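Local coordinates for protein Alpha/beta hydrolase (PDB 6KSU) that probably closes non-ribosomal peptides into macrolactam rings by heterochiral coupling, acting as a cyclase of the penicillin-binding-protein type, at residues T85-A90 and L310-H315; R129-H134 and Y179-A184; A136-S141 and S173-G178; E143-R148 and M246-L251; P163-P168 and G465-R470. All coordinates share one frame; numbering follows the deposited sequence.

Interaction 1: T85-A90 and L310-H315; sequences TKFLTA and LGLMRH
F87, A90 and G311 bring helix 85-98 against the turn that leads into strand 313-315, with the CA atoms of F87 and G311 only 4.8 Å apart. The ring of F87 is swung beside its own carbonyl carbon and opposite the backbone N (chi1 170°), which carries it past G311 to L312. G311 O lies at the ring edge, in the ring plane. L312 takes the other course: its CG sits beside the backbone N (chi1 -71°), and the CD2 branch comes within 3.6 Å of F87 CD1, the two side chains crossing obliquely. One turn further along the helix, A90 CB meets the backbone rather than a side chain, 3.6 Å from G311 CA and 3.8 Å from L310 O. The absence of a side chain on G311 permits this close approach, and its positive phi (80°) separately favours glycine. The SxxK motif of serine beta-lactamases and penicillin-binding proteins probably lies at the start of this helix, with K86 as its lysine. K86 touches the turn very little, because its nearly extended chain bends at the end and takes NZ away to N176 OD1 and A254 O. No hydrogen bond crosses the contact, which is held by apolar packing. M292 of helix 286-293 touches F87, A90 and L312, and I338 of strand 332-339 touches F87 and L312.

Interaction 2: R129-H134 and Y179-A184; sequences RQLLSH and YCLLGA
An unusual first torsion of Y179 (chi1 -93°, off the staggered positions) tips its ring toward L132 and H134, while H134 has CG beside its own backbone N, which directs the imidazole to the same phenol. Y179 OH donates to L132 O over 2.6 Å; the hydroxyl lies in the carbonyl plane on a lone pair, with a C=O...O angle of 119°. The H134 and Y179 rings are inclined by 25° and slid apart, centroids 5.2 Å from each other, and barely overlap. Water 1 lies in the plane of the imidazole, 3.0 Å from H134 NE2, and gives a weak bond to Y179 OH. H134 has positive phi and closes helix 128-132 with a Schellman motif. Beside the polar group, L131 and L182 slide past each other in opposite directions, L131 CD1 lying 3.9 Å from L182 CD2. L132 CD2 packs against L182 CD2 at 3.7 Å. L182 CD1 covers one face of the Y179 ring, over its centre, and K86 and T89 also touch that side chain. The buried hydroxyl thus gives its proton to a carbonyl of the last helical turn and accepts weakly from water, while leucines hold its ring.

Interaction 3: A136-S141 and S173-G178; sequences AGVVDS and SYSNTG
D140 meets Y174 with its CB and N176 with OD1. The CB packs 3.7 Å from Y174 O. The first torsion (chi1 180°) takes CG past Y174 O and lays the side chain beside that of N176, both pointing the same way. OD1 then accepts from N176 N at 3.1 Å, the hydrogen bond almost straight at 178° and arriving nearly in line with the C-O bond. N176 ND2 is equally near OD1 but too poorly angled to bond. The other oxygen, OD2, forms a salt bridge with R466. Behind the carboxylate, D140 O takes two donors from the same face of its plane, T177 OG1 at 2.6 Å and T177 N at 3.1 Å, so the carbonyl is held at the first turn of helix 176-189. S175 is the N-cap of this helix: its OG donates to V139 O at 2.7 Å, from above the carbonyl plane, and accepts from G178 N. Waters 2 and 3 both donate to V138 O and link it to S173 and Y174. Y174 and N176 fit the (S/Y)xN motif of penicillin-binding proteins, and N176 OD1 is bonded to K86, probably the motif lysine. Around this junction V138 rests on L131 of helix 128-132, T177 on F155 and C159 of helix 153-160, and V139 on N398 of barrel strand 394-398.

Interaction 4: E143-R148 and M246-L251; sequences EYDEMR and MASLSL
Y144, which meets S250 through its CB and carbonyl, has a ring with M147 N and E146 C over one face, both offset toward the rim; this is the type I turn from Y144 to M147 folding back on its own tyrosine. The other flat group, the D145 carboxylate, turns OD1 to S248 CB at 3.2 Å. M147 carries the apolar part: its extended chain, with CG opposite the backbone N (chi1 175°), crosses L249 at about a right angle, CG lying 3.9 Å from L249 CD2, and its SD reaches S250 CA. L249 CD2 also lies against M147 O and R148 O. The contact joins the loop before helix 153-160 to the 3-10 turn leading into helix 252-255, and W195 of helix 194-206 touches both M147 and L249. Water 5 donates to Y144 O at 2.9 Å and accepts from S250 N at 2.8 Å. The clear links between the segments are thus van der Waals contacts and one bridging water.

Interaction 5: P163-P168 and G465-R470; sequences PALFPP and GRAMHR
L165 and H469 run past each other in opposite directions, the leucine toward the strand and the imidazole toward the loop. H469 has CG on the far side of CB from its backbone N (chi1 -169°), and this brings one ring face under L165 O. The oxygen stands 3.2 Å above the ring plane, offset toward the rim. ND1 is close but wrongly angled, and no hydrogen bond joins the two. L165 CD1 lies 4.0 Å from H469 CB, and its other branch, CD2, lies 4.0 Å from A467 O. F166 comes in edge-on: with CG between the backbone N and the carbonyl carbon (chi1 43°), its ring keeps A467 CB in its plane, 3.8 Å from CE2. A467 and H469 turn their side chains to the loop while M468 between them turns away, the alternation expected of a strand. L460 of strand 458-463 touches both F166 and A467, and N398 of strand 394-398 touches L165. Strand 466-470 belongs to an antiparallel barrel of eight strands in simple up-and-down order, resembling a lipocalin, and here the beta-lactamase-like part of the chain packs against that barrel.

How the interactions relate
Interactions 1 and 2 are buried and mainly apolar, and they touch where Y179 lies against K86 and T89 and where A90 meets L132. Interaction 3, also buried, is instead rich in hydrogen bonds. It shares helix 176-189 with interaction 2, and its N176 bonds K86 of interaction 1, so these three meet around K86, the lysine of the probable SxxK site. Interaction 4, partly exposed and water-bridged, touches interaction 2 through C180 and interaction 3 through N176. Interaction 5 is buried but farther from the chain centre, at the barrel junction, with no hydrogen bond across it. It adjoins interaction 3 through backbone bonds: G137 with L165 within the beta-lactamase-like part, and Y174 with G465, reaching the barrel.

Interaction 1: T85-A90 and L310-H315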
# COMPACT_ATOMS: atom_id res chain seq x y z
N THR A 85 5.53 3.38 0.89
CA THR A 85 6.38 4.16 0.00
C THR A 85 5.59 4.85 -1.12
O THR A 85 6.00 5.91 -1.62
CB THR A 85 7.46 3.24 -0.60
OG1 THR A 85 8.25 2.63 0.45
CG2 THR A 85 8.40 4.01 -1.54
N LYS A 86 4.48 4.25 -1.55
CA LYS A 86 3.73 4.79 -2.68
C LYS A 86 3.15 6.16 -2.37
O LYS A 86 2.94 6.97 -3.28
CB LYS A 86 2.59 3.82 -3.06
CG LYS A 86 3.09 2.56 -3.70
CD LYS A 86 1.98 1.55 -3.86
CE LYS A 86 2.49 0.40 -4.69
NZ LYS A 86 3.30 -0.54 -3.86
N PHE A 87 2.88 6.44 -1.10
CA PHE A 87 2.39 7.76 -0.74
C PHE A 87 3.47 8.83 -0.93
O PHE A 87 3.17 9.95 -1.34
CB PHE A 87 1.85 7.71 0.69
CG PHE A 87 1.52 9.04 1.30
CD1 PHE A 87 0.40 9.74 0.90
CD2 PHE A 87 2.28 9.54 2.34
CE1 PHE A 87 0.07 10.97 1.49
CE2 PHE A 87 1.96 10.76 2.93
CZ PHE A 87 0.85 11.47 2.50
N LEU A 88 4.73 8.48 -0.73
CA LEU A 88 5.79 9.48 -0.92
C LEU A 88 6.14 9.61 -2.39
O LEU A 88 6.36 10.73 -2.88
CB LEU A 88 7.00 9.10 -0.08
CG LEU A 88 6.43 9.16 1.34
CD1 LEU A 88 6.48 7.80 2.02
CD2 LEU A 88 7.10 10.22 2.15
N THR A 89 6.15 8.48 -3.11
CA THR A 89 6.30 8.51 -4.55
C THR A 89 5.19 9.34 -5.20
O THR A 89 5.45 10.16 -6.09
CB THR A 89 6.31 7.09 -5.10
OG1 THR A 89 7.59 6.51 -4.82
CG2 THR A 89 6.07 7.09 -6.63
N ALA A 90 3.95 9.12 -4.75
CA ALA A 90 2.85 9.93 -5.25
C ALA A 90 3.08 11.39 -4.92
O ALA A 90 2.84 12.27 -5.76
CB ALA A 90 1.52 9.48 -4.65
N LEU A 310 -4.90 9.41 -5.69
CA LEU A 310 -3.53 9.40 -6.21
C LEU A 310 -2.60 9.13 -5.03
O LEU A 310 -2.20 10.04 -4.31
CB LEU A 310 -3.21 10.72 -6.91
CG LEU A 310 -4.30 11.24 -7.86
CD1 LEU A 310 -3.91 12.59 -8.47
CD2 LEU A 310 -4.61 10.22 -8.95
N GLY A 311 -2.28 7.86 -4.81
CA GLY A 311 -1.37 7.46 -3.76
C GLY A 311 -1.97 7.40 -2.37
O GLY A 311 -1.24 7.15 -1.42
N LEU A 312 -3.27 7.65 -2.23
CA LEU A 312 -4.00 7.42 -1.00
C LEU A 312 -5.23 6.56 -1.29
O LEU A 312 -5.87 6.72 -2.33
CB LEU A 312 -4.45 8.72 -0.37
CG LEU A 312 -3.37 9.62 0.25
CD1 LEU A 312 -3.87 11.05 0.23
CD2 LEU A 312 -3.04 9.17 1.68
N MET A 313 -5.54 5.65 -0.38
CA MET A 313 -6.81 4.95 -0.35
C MET A 313 -7.75 5.60 0.67
O MET A 313 -7.31 6.34 1.56
CB MET A 313 -6.62 3.46 -0.00
CG MET A 313 -6.44 3.18 1.51
SD MET A 313 -5.85 1.51 1.85
CE MET A 313 -5.56 1.56 3.61
N ARG A 314 -9.04 5.28 0.56
CA ARG A 314 -10.09 5.80 1.44
C ARG A 314 -10.79 4.65 2.16
O ARG A 314 -11.19 3.67 1.53
CB ARG A 314 -11.11 6.61 0.63
CG ARG A 314 -12.31 7.07 1.43
CD ARG A 314 -13.16 8.03 0.62
NE ARG A 314 -13.78 7.38 -0.53
CZ ARG A 314 -14.88 6.63 -0.46
NH1 ARG A 314 -15.46 6.42 0.71
NH2 ARG A 314 -15.37 6.09 -1.56
N HIS A 315 -10.93 4.78 3.48
CA HIS A 315 -11.76 3.91 4.30
C HIS A 315 -12.86 4.77 4.92
O HIS A 315 -12.56 5.77 5.59
CB HIS A 315 -10.94 3.21 5.39
CG HIS A 315 -10.05 2.13 4.87
ND1 HIS A 315 -9.23 1.38 5.69
CD2 HIS A 315 -9.83 1.67 3.61
CE1 HIS A 315 -8.55 0.51 4.96
NE2 HIS A 315 -8.90 0.66 3.70

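Interaction 2: R129-H134 and Y179-A184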
# COMPACT_ATOMS: atom_id res chain seq x y z
N ARG A 129 -1.90 9.74 -14.19
CA ARG A 129 -3.06 9.72 -13.31
C ARG A 129 -3.58 8.30 -13.07
O ARG A 129 -3.97 7.96 -11.94
CB ARG A 129 -4.18 10.59 -13.87
CG ARG A 129 -5.32 10.83 -12.87
CD ARG A 129 -6.58 11.34 -13.55
NE ARG A 129 -6.35 12.62 -14.22
CZ ARG A 129 -6.12 13.77 -13.57
NH1 ARG A 129 -6.11 13.82 -12.24
NH2 ARG A 129 -5.92 14.89 -14.27
N GLN A 130 -3.61 7.47 -14.12
CA GLN A 130 -4.04 6.09 -13.95
C GLN A 130 -3.03 5.29 -13.15
O GLN A 130 -3.42 4.39 -12.41
CB GLN A 130 -4.26 5.43 -15.31
CG GLN A 130 -5.36 6.08 -16.15
CD GLN A 130 -5.30 5.67 -17.61
OE1 GLN A 130 -4.25 5.26 -18.10
NE2 GLN A 130 -6.42 5.78 -18.31
N LEU A 131 -1.73 5.54 -13.35
CA LEU A 131 -0.73 4.82 -12.58
C LEU A 131 -0.90 5.11 -11.09
O LEU A 131 -1.02 4.18 -10.28
CB LEU A 131 0.68 5.20 -13.05
CG LEU A 131 1.13 4.73 -14.44
CD1 LEU A 131 2.53 5.26 -14.69
CD2 LEU A 131 1.13 3.24 -14.57
N LEU A 132 -1.01 6.38 -10.73
CA LEU A 132 -1.18 6.77 -9.33
C LEU A 132 -2.33 6.03 -8.67
O LEU A 132 -2.27 5.71 -7.47
CB LEU A 132 -1.42 8.29 -9.23
CG LEU A 132 -0.27 9.30 -9.07
CD1 LEU A 132 0.62 9.02 -7.85
CD2 LEU A 132 0.61 9.41 -10.26
N SER A 133 -3.39 5.76 -9.43
CA SER A 133 -4.65 5.28 -8.91
C SER A 133 -4.83 3.79 -9.12
O SER A 133 -5.88 3.24 -8.79
CB SER A 133 -5.81 6.05 -9.56
OG SER A 133 -5.80 5.93 -10.97
N HIS A 134 -3.82 3.13 -9.69
CA HIS A 134 -3.87 1.70 -9.99
C HIS A 134 -4.99 1.39 -10.99
O HIS A 134 -5.63 0.33 -10.93
CB HIS A 134 -4.03 0.87 -8.71
CG HIS A 134 -2.92 1.05 -7.73
ND1 HIS A 134 -1.69 0.42 -7.85
CD2 HIS A 134 -2.83 1.82 -6.61
CE1 HIS A 134 -0.91 0.79 -6.86
NE2 HIS A 134 -1.58 1.63 -6.09
N TYR A 179 3.80 1.58 -9.96
CA TYR A 179 4.54 2.63 -9.30
C TYR A 179 6.01 2.59 -9.67
O TYR A 179 6.65 3.65 -9.72
CB TYR A 179 4.33 2.55 -7.79
CG TYR A 179 3.17 3.44 -7.36
CD1 TYR A 179 3.40 4.59 -6.61
CD2 TYR A 179 1.86 3.14 -7.73
CE1 TYR A 179 2.36 5.41 -6.22
CE2 TYR A 179 0.80 3.96 -7.34
CZ TYR A 179 1.07 5.09 -6.58
OH TYR A 179 0.04 5.91 -6.19
N CYS A 180 6.55 1.42 -9.99
CA CYS A 180 7.91 1.38 -10.51
C CYS A 180 8.01 2.14 -11.82
O CYS A 180 9.03 2.79 -12.09
CB CYS A 180 8.37 -0.06 -10.66
SG CYS A 180 8.37 -0.96 -9.08
N LEU A 181 6.95 2.10 -12.63
CA LEU A 181 6.90 2.96 -13.82
C LEU A 181 6.84 4.43 -13.44
O LEU A 181 7.36 5.28 -14.17
CB LEU A 181 5.70 2.61 -14.69
CG LEU A 181 5.80 1.33 -15.51
CD1 LEU A 181 4.44 0.97 -16.11
CD2 LEU A 181 6.86 1.50 -16.59
N LEU A 182 6.22 4.76 -12.30
CA LEU A 182 6.24 6.14 -11.86
C LEU A 182 7.67 6.59 -11.54
O LEU A 182 8.01 7.76 -11.73
CB LEU A 182 5.31 6.32 -10.67
CG LEU A 182 3.82 6.39 -11.02
CD1 LEU A 182 2.91 6.29 -9.79
CD2 LEU A 182 3.53 7.69 -11.81
N GLY A 183 8.52 5.66 -11.09
CA GLY A 183 9.93 5.97 -10.93
C GLY A 183 10.60 6.32 -12.25
O GLY A 183 11.40 7.25 -12.33
N ALA A 184 10.28 5.57 -13.31
CA ALA A 184 10.82 5.91 -14.62
C ALA A 184 10.30 7.27 -15.08
O ALA A 184 11.05 8.09 -15.63
CB ALA A 184 10.49 4.81 -15.62
O HOH W 1 -1.12 3.68 -3.98

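Interaction 3: A136-S141 and S173-G178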
# COMPACT_ATOMS: atom_id res chain seq x y z
N ALA A 136 -4.41 1.61 -14.43
CA ALA A 136 -3.77 1.61 -15.74
C ALA A 136 -3.76 0.24 -16.39
O ALA A 136 -3.33 0.12 -17.55
CB ALA A 136 -2.34 2.14 -15.65
N GLY A 137 -4.22 -0.80 -15.70
CA GLY A 137 -4.20 -2.12 -16.28
C GLY A 137 -2.85 -2.79 -16.27
O GLY A 137 -2.68 -3.80 -16.97
N VAL A 138 -1.90 -2.26 -15.52
CA VAL A 138 -0.61 -2.92 -15.35
C VAL A 138 -0.75 -4.09 -14.39
O VAL A 138 -1.45 -4.00 -13.37
CB VAL A 138 0.45 -1.90 -14.86
CG1 VAL A 138 1.84 -2.40 -15.17
CG2 VAL A 138 0.21 -0.51 -15.49
N VAL A 139 -0.08 -5.20 -14.70
CA VAL A 139 -0.01 -6.34 -13.80
C VAL A 139 0.70 -5.93 -12.50
O VAL A 139 1.35 -4.88 -12.43
CB VAL A 139 0.69 -7.53 -14.46
CG1 VAL A 139 -0.11 -8.04 -15.66
CG2 VAL A 139 2.09 -7.14 -14.89
N ASP A 140 0.59 -6.77 -11.47
CA ASP A 140 1.13 -6.40 -10.17
C ASP A 140 2.66 -6.55 -10.13
O ASP A 140 3.36 -5.59 -9.79
CB ASP A 140 0.45 -7.23 -9.08
CG ASP A 140 0.97 -6.90 -7.67
OD1 ASP A 140 1.58 -5.82 -7.47
OD2 ASP A 140 0.75 -7.73 -6.76
N SER A 141 3.19 -7.70 -10.52
CA SER A 141 4.61 -7.99 -10.40
C SER A 141 5.18 -8.48 -11.73
O SER A 141 4.57 -9.32 -12.40
CB SER A 141 4.86 -9.06 -9.34
OG SER A 141 4.13 -8.76 -8.17
N SER A 173 -6.79 -2.15 -10.27
CA SER A 173 -6.00 -3.33 -9.93
C SER A 173 -4.68 -2.87 -9.32
O SER A 173 -3.90 -2.17 -9.98
CB SER A 173 -5.76 -4.23 -11.15
OG SER A 173 -5.05 -5.40 -10.77
N TYR A 174 -4.42 -3.27 -8.08
CA TYR A 174 -3.23 -2.81 -7.38
C TYR A 174 -1.98 -3.31 -8.10
O TYR A 174 -1.92 -4.45 -8.55
CB TYR A 174 -3.25 -3.32 -5.95
CG TYR A 174 -2.24 -2.70 -5.02
CD1 TYR A 174 -2.62 -1.73 -4.08
CD2 TYR A 174 -0.91 -3.10 -5.05
CE1 TYR A 174 -1.69 -1.17 -3.19
CE2 TYR A 174 0.04 -2.53 -4.15
CZ TYR A 174 -0.37 -1.57 -3.23
OH TYR A 174 0.54 -1.03 -2.36
N SER A 175 -0.98 -2.44 -8.21
CA SER A 175 0.17 -2.73 -9.06
C SER A 175 1.42 -2.07 -8.48
O SER A 175 1.54 -0.85 -8.49
CB SER A 175 -0.10 -2.26 -10.50
OG SER A 175 1.06 -2.40 -11.32
N ASN A 176 2.34 -2.88 -7.95
CA ASN A 176 3.65 -2.37 -7.60
C ASN A 176 4.40 -1.89 -8.83
O ASN A 176 5.11 -0.88 -8.80
CB ASN A 176 4.46 -3.47 -6.88
CG ASN A 176 3.91 -3.79 -5.50
OD1 ASN A 176 3.70 -2.89 -4.70
ND2 ASN A 176 3.66 -5.06 -5.23
N THR A 177 4.25 -2.63 -9.93
CA THR A 177 4.91 -2.29 -11.18
C THR A 177 4.43 -0.95 -11.71
O THR A 177 5.21 -0.17 -12.27
CB THR A 177 4.64 -3.39 -12.19
OG1 THR A 177 5.00 -4.65 -11.60
CG2 THR A 177 5.44 -3.17 -13.48
N GLY A 178 3.14 -0.65 -11.53
CA GLY A 178 2.66 0.66 -11.90
C GLY A 178 3.44 1.77 -11.23
O GLY A 178 3.75 2.80 -11.85
O HOH W 2 -3.26 -2.16 -12.60
O HOH W 3 -2.47 -5.38 -11.18
O HOH W 4 5.45 -6.88 -6.44

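Interaction 4: E143-R148 and M246-L251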
# COMPACT_ATOMS: atom_id res chain seq x y z
N GLU A 143 9.10 -9.75 -13.23
CA GLU A 143 10.51 -10.05 -13.03
C GLU A 143 11.39 -8.98 -13.66
O GLU A 143 11.43 -8.83 -14.89
CB GLU A 143 10.88 -11.41 -13.63
CG GLU A 143 12.29 -11.97 -13.29
CD GLU A 143 13.46 -11.31 -14.04
OE1 GLU A 143 13.81 -11.75 -15.17
OE2 GLU A 143 14.09 -10.39 -13.47
N TYR A 144 12.09 -8.21 -12.83
CA TYR A 144 13.22 -7.44 -13.33
C TYR A 144 14.33 -7.46 -12.29
O TYR A 144 14.86 -6.42 -11.90
CB TYR A 144 12.84 -6.02 -13.73
CG TYR A 144 13.88 -5.47 -14.66
CD1 TYR A 144 14.25 -6.18 -15.79
CD2 TYR A 144 14.55 -4.29 -14.38
CE1 TYR A 144 15.23 -5.72 -16.64
CE2 TYR A 144 15.54 -3.81 -15.23
CZ TYR A 144 15.87 -4.54 -16.36
OH TYR A 144 16.85 -4.08 -17.22
N ASP A 145 14.69 -8.66 -11.85
CA ASP A 145 15.88 -8.83 -11.03
C ASP A 145 17.15 -8.54 -11.81
O ASP A 145 18.25 -8.61 -11.25
CB ASP A 145 15.91 -10.25 -10.46
CG ASP A 145 14.76 -10.50 -9.51
OD1 ASP A 145 14.40 -9.56 -8.76
OD2 ASP A 145 14.22 -11.63 -9.50
N GLU A 146 17.00 -8.18 -13.08
CA GLU A 146 18.09 -7.80 -13.96
C GLU A 146 18.50 -6.33 -13.80
O GLU A 146 19.49 -5.91 -14.42
CB GLU A 146 17.65 -8.14 -15.40
CG GLU A 146 17.77 -9.67 -15.75
CD GLU A 146 16.44 -10.45 -15.92
OE1 GLU A 146 15.41 -9.87 -16.33
OE2 GLU A 146 16.42 -11.68 -15.67
N MET A 147 17.80 -5.54 -12.96
CA MET A 147 18.13 -4.13 -12.74
C MET A 147 19.29 -3.99 -11.77
O MET A 147 19.28 -4.58 -10.69
CB MET A 147 16.93 -3.37 -12.19
CG MET A 147 17.22 -1.90 -11.81
SD MET A 147 15.73 -0.92 -11.42
CE MET A 147 16.45 0.58 -10.73
N ARG A 148 20.24 -3.14 -12.11
CA ARG A 148 21.37 -3.01 -11.19
C ARG A 148 21.69 -1.58 -10.78
O ARG A 148 22.05 -1.36 -9.63
CB ARG A 148 22.61 -3.66 -11.80
CG ARG A 148 22.97 -4.99 -11.16
CD ARG A 148 23.89 -5.81 -12.04
NE ARG A 148 23.86 -7.22 -11.67
CZ ARG A 148 23.17 -8.15 -12.32
NH1 ARG A 148 22.44 -7.82 -13.38
NH2 ARG A 148 23.21 -9.41 -11.91
N MET A 246 14.08 -10.90 1.36
CA MET A 246 14.62 -10.60 0.05
C MET A 246 13.66 -9.61 -0.61
O MET A 246 12.46 -9.88 -0.72
CB MET A 246 14.79 -11.86 -0.80
CG MET A 246 16.24 -12.35 -0.94
SD MET A 246 16.35 -14.07 -1.50
CE MET A 246 18.08 -14.18 -2.00
N ALA A 247 14.19 -8.45 -0.99
CA ALA A 247 13.41 -7.42 -1.65
C ALA A 247 14.19 -6.98 -2.88
O ALA A 247 15.31 -6.47 -2.75
CB ALA A 247 13.12 -6.24 -0.72
N SER A 248 13.62 -7.21 -4.06
CA SER A 248 14.33 -6.88 -5.28
C SER A 248 14.57 -5.38 -5.38
O SER A 248 13.78 -4.57 -4.88
CB SER A 248 13.57 -7.39 -6.50
OG SER A 248 12.69 -6.41 -7.01
N LEU A 249 15.68 -5.02 -6.02
CA LEU A 249 16.05 -3.62 -6.18
C LEU A 249 14.98 -2.84 -6.94
O LEU A 249 14.66 -1.70 -6.58
CB LEU A 249 17.39 -3.52 -6.91
CG LEU A 249 17.80 -2.08 -7.23
CD1 LEU A 249 18.19 -1.38 -5.92
CD2 LEU A 249 18.91 -2.00 -8.28
N SER A 250 14.40 -3.44 -7.98
CA SER A 250 13.44 -2.75 -8.84
C SER A 250 12.16 -2.35 -8.13
O SER A 250 11.41 -1.52 -8.66
CB SER A 250 13.10 -3.64 -10.04
OG SER A 250 12.77 -4.94 -9.58
N LEU A 251 11.88 -2.89 -6.94
CA LEU A 251 10.65 -2.50 -6.25
C LEU A 251 10.74 -1.14 -5.56
O LEU A 251 9.73 -0.68 -5.02
CB LEU A 251 10.27 -3.59 -5.23
CG LEU A 251 9.61 -4.81 -5.89
CD1 LEU A 251 9.95 -6.14 -5.20
CD2 LEU A 251 8.10 -4.61 -6.01
O HOH W 5 15.94 -5.32 -9.44

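Interaction 5: P163-P168 and G465-R470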
# COMPACT_ATOMS: atom_id res chain seq x y z
N PRO A 163 1.75 -8.32 -21.44
CA PRO A 163 0.34 -8.05 -21.75
C PRO A 163 -0.33 -7.26 -20.64
O PRO A 163 -0.16 -7.56 -19.46
CB PRO A 163 -0.27 -9.45 -21.92
CG PRO A 163 0.67 -10.37 -21.23
CD PRO A 163 2.04 -9.76 -21.36
N ALA A 164 -1.08 -6.24 -21.03
CA ALA A 164 -1.86 -5.49 -20.06
C ALA A 164 -3.00 -6.34 -19.51
O ALA A 164 -3.32 -7.42 -20.02
CB ALA A 164 -2.42 -4.22 -20.71
N LEU A 165 -3.63 -5.83 -18.46
CA LEU A 165 -4.69 -6.56 -17.78
C LEU A 165 -6.04 -6.35 -18.45
O LEU A 165 -6.88 -7.26 -18.46
CB LEU A 165 -4.72 -6.10 -16.32
CG LEU A 165 -4.94 -7.02 -15.14
CD1 LEU A 165 -4.35 -8.39 -15.41
CD2 LEU A 165 -4.25 -6.39 -13.95
N PHE A 166 -6.25 -5.17 -19.02
CA PHE A 166 -7.44 -4.65 -19.68
C PHE A 166 -7.04 -3.26 -20.14
O PHE A 166 -5.92 -2.83 -19.82
CB PHE A 166 -8.65 -4.62 -18.74
CG PHE A 166 -8.34 -4.13 -17.36
CD1 PHE A 166 -8.08 -2.79 -17.14
CD2 PHE A 166 -8.33 -5.00 -16.29
CE1 PHE A 166 -7.78 -2.32 -15.87
CE2 PHE A 166 -8.05 -4.55 -15.00
CZ PHE A 166 -7.77 -3.21 -14.78
N PRO A 167 -7.86 -2.54 -20.92
CA PRO A 167 -7.43 -1.21 -21.39
C PRO A 167 -7.38 -0.21 -20.26
O PRO A 167 -8.17 -0.29 -19.29
CB PRO A 167 -8.50 -0.84 -22.43
CG PRO A 167 -9.05 -2.19 -22.86
CD PRO A 167 -9.09 -2.96 -21.60
N PRO A 168 -6.49 0.78 -20.32
CA PRO A 168 -6.29 1.69 -19.19
C PRO A 168 -7.56 2.41 -18.79
O PRO A 168 -8.20 3.08 -19.60
CB PRO A 168 -5.23 2.66 -19.71
CG PRO A 168 -4.50 1.90 -20.80
CD PRO A 168 -5.51 0.97 -21.41
N GLY A 465 -8.13 -6.37 -3.89
CA GLY A 465 -7.78 -5.23 -4.73
C GLY A 465 -6.99 -5.55 -5.98
O GLY A 465 -6.59 -4.61 -6.68
N ARG A 466 -6.73 -6.82 -6.30
CA ARG A 466 -6.13 -7.15 -7.58
C ARG A 466 -7.20 -7.64 -8.55
O ARG A 466 -8.20 -8.22 -8.13
CB ARG A 466 -5.06 -8.24 -7.43
CG ARG A 466 -3.66 -7.68 -7.17
CD ARG A 466 -3.49 -7.35 -5.69
NE ARG A 466 -2.09 -7.19 -5.31
CZ ARG A 466 -1.69 -6.72 -4.13
NH1 ARG A 466 -2.61 -6.38 -3.23
NH2 ARG A 466 -0.39 -6.59 -3.85
N ALA A 467 -6.99 -7.37 -9.84
CA ALA A 467 -7.78 -7.94 -10.92
C ALA A 467 -7.02 -9.10 -11.54
O ALA A 467 -5.79 -9.15 -11.51
CB ALA A 467 -8.11 -6.91 -12.02
N MET A 468 -7.76 -10.05 -12.08
CA MET A 468 -7.17 -11.15 -12.83
C MET A 468 -7.93 -11.26 -14.14
O MET A 468 -9.16 -11.33 -14.13
CB MET A 468 -7.24 -12.46 -12.03
CG MET A 468 -6.79 -12.25 -10.58
SD MET A 468 -6.07 -13.65 -9.73
CE MET A 468 -5.05 -14.40 -10.97
N HIS A 469 -7.19 -11.31 -15.24
CA HIS A 469 -7.78 -11.29 -16.57
C HIS A 469 -8.20 -12.69 -17.03
O HIS A 469 -7.36 -13.59 -17.12
CB HIS A 469 -6.78 -10.70 -17.57
CG HIS A 469 -7.38 -10.38 -18.90
ND1 HIS A 469 -6.61 -10.17 -20.02
CD2 HIS A 469 -8.67 -10.24 -19.29
CE1 HIS A 469 -7.41 -9.90 -21.05
NE2 HIS A 469 -8.66 -9.95 -20.63
N ARG A 470 -9.47 -12.86 -17.37
CA ARG A 470 -9.92 -14.11 -18.00
C ARG A 470 -9.21 -14.32 -19.33
O ARG A 470 -9.29 -13.48 -20.23
CB ARG A 470 -11.43 -14.09 -18.22
CG ARG A 470 -12.03 -15.40 -18.69
CD ARG A 470 -13.54 -15.34 -18.57
NE ARG A 470 -14.21 -16.60 -18.89
CZ ARG A 470 -15.51 -16.72 -19.12
NH1 ARG A 470 -16.29 -15.64 -19.08
NH2 ARG A 470 -16.05 -17.90 -19.38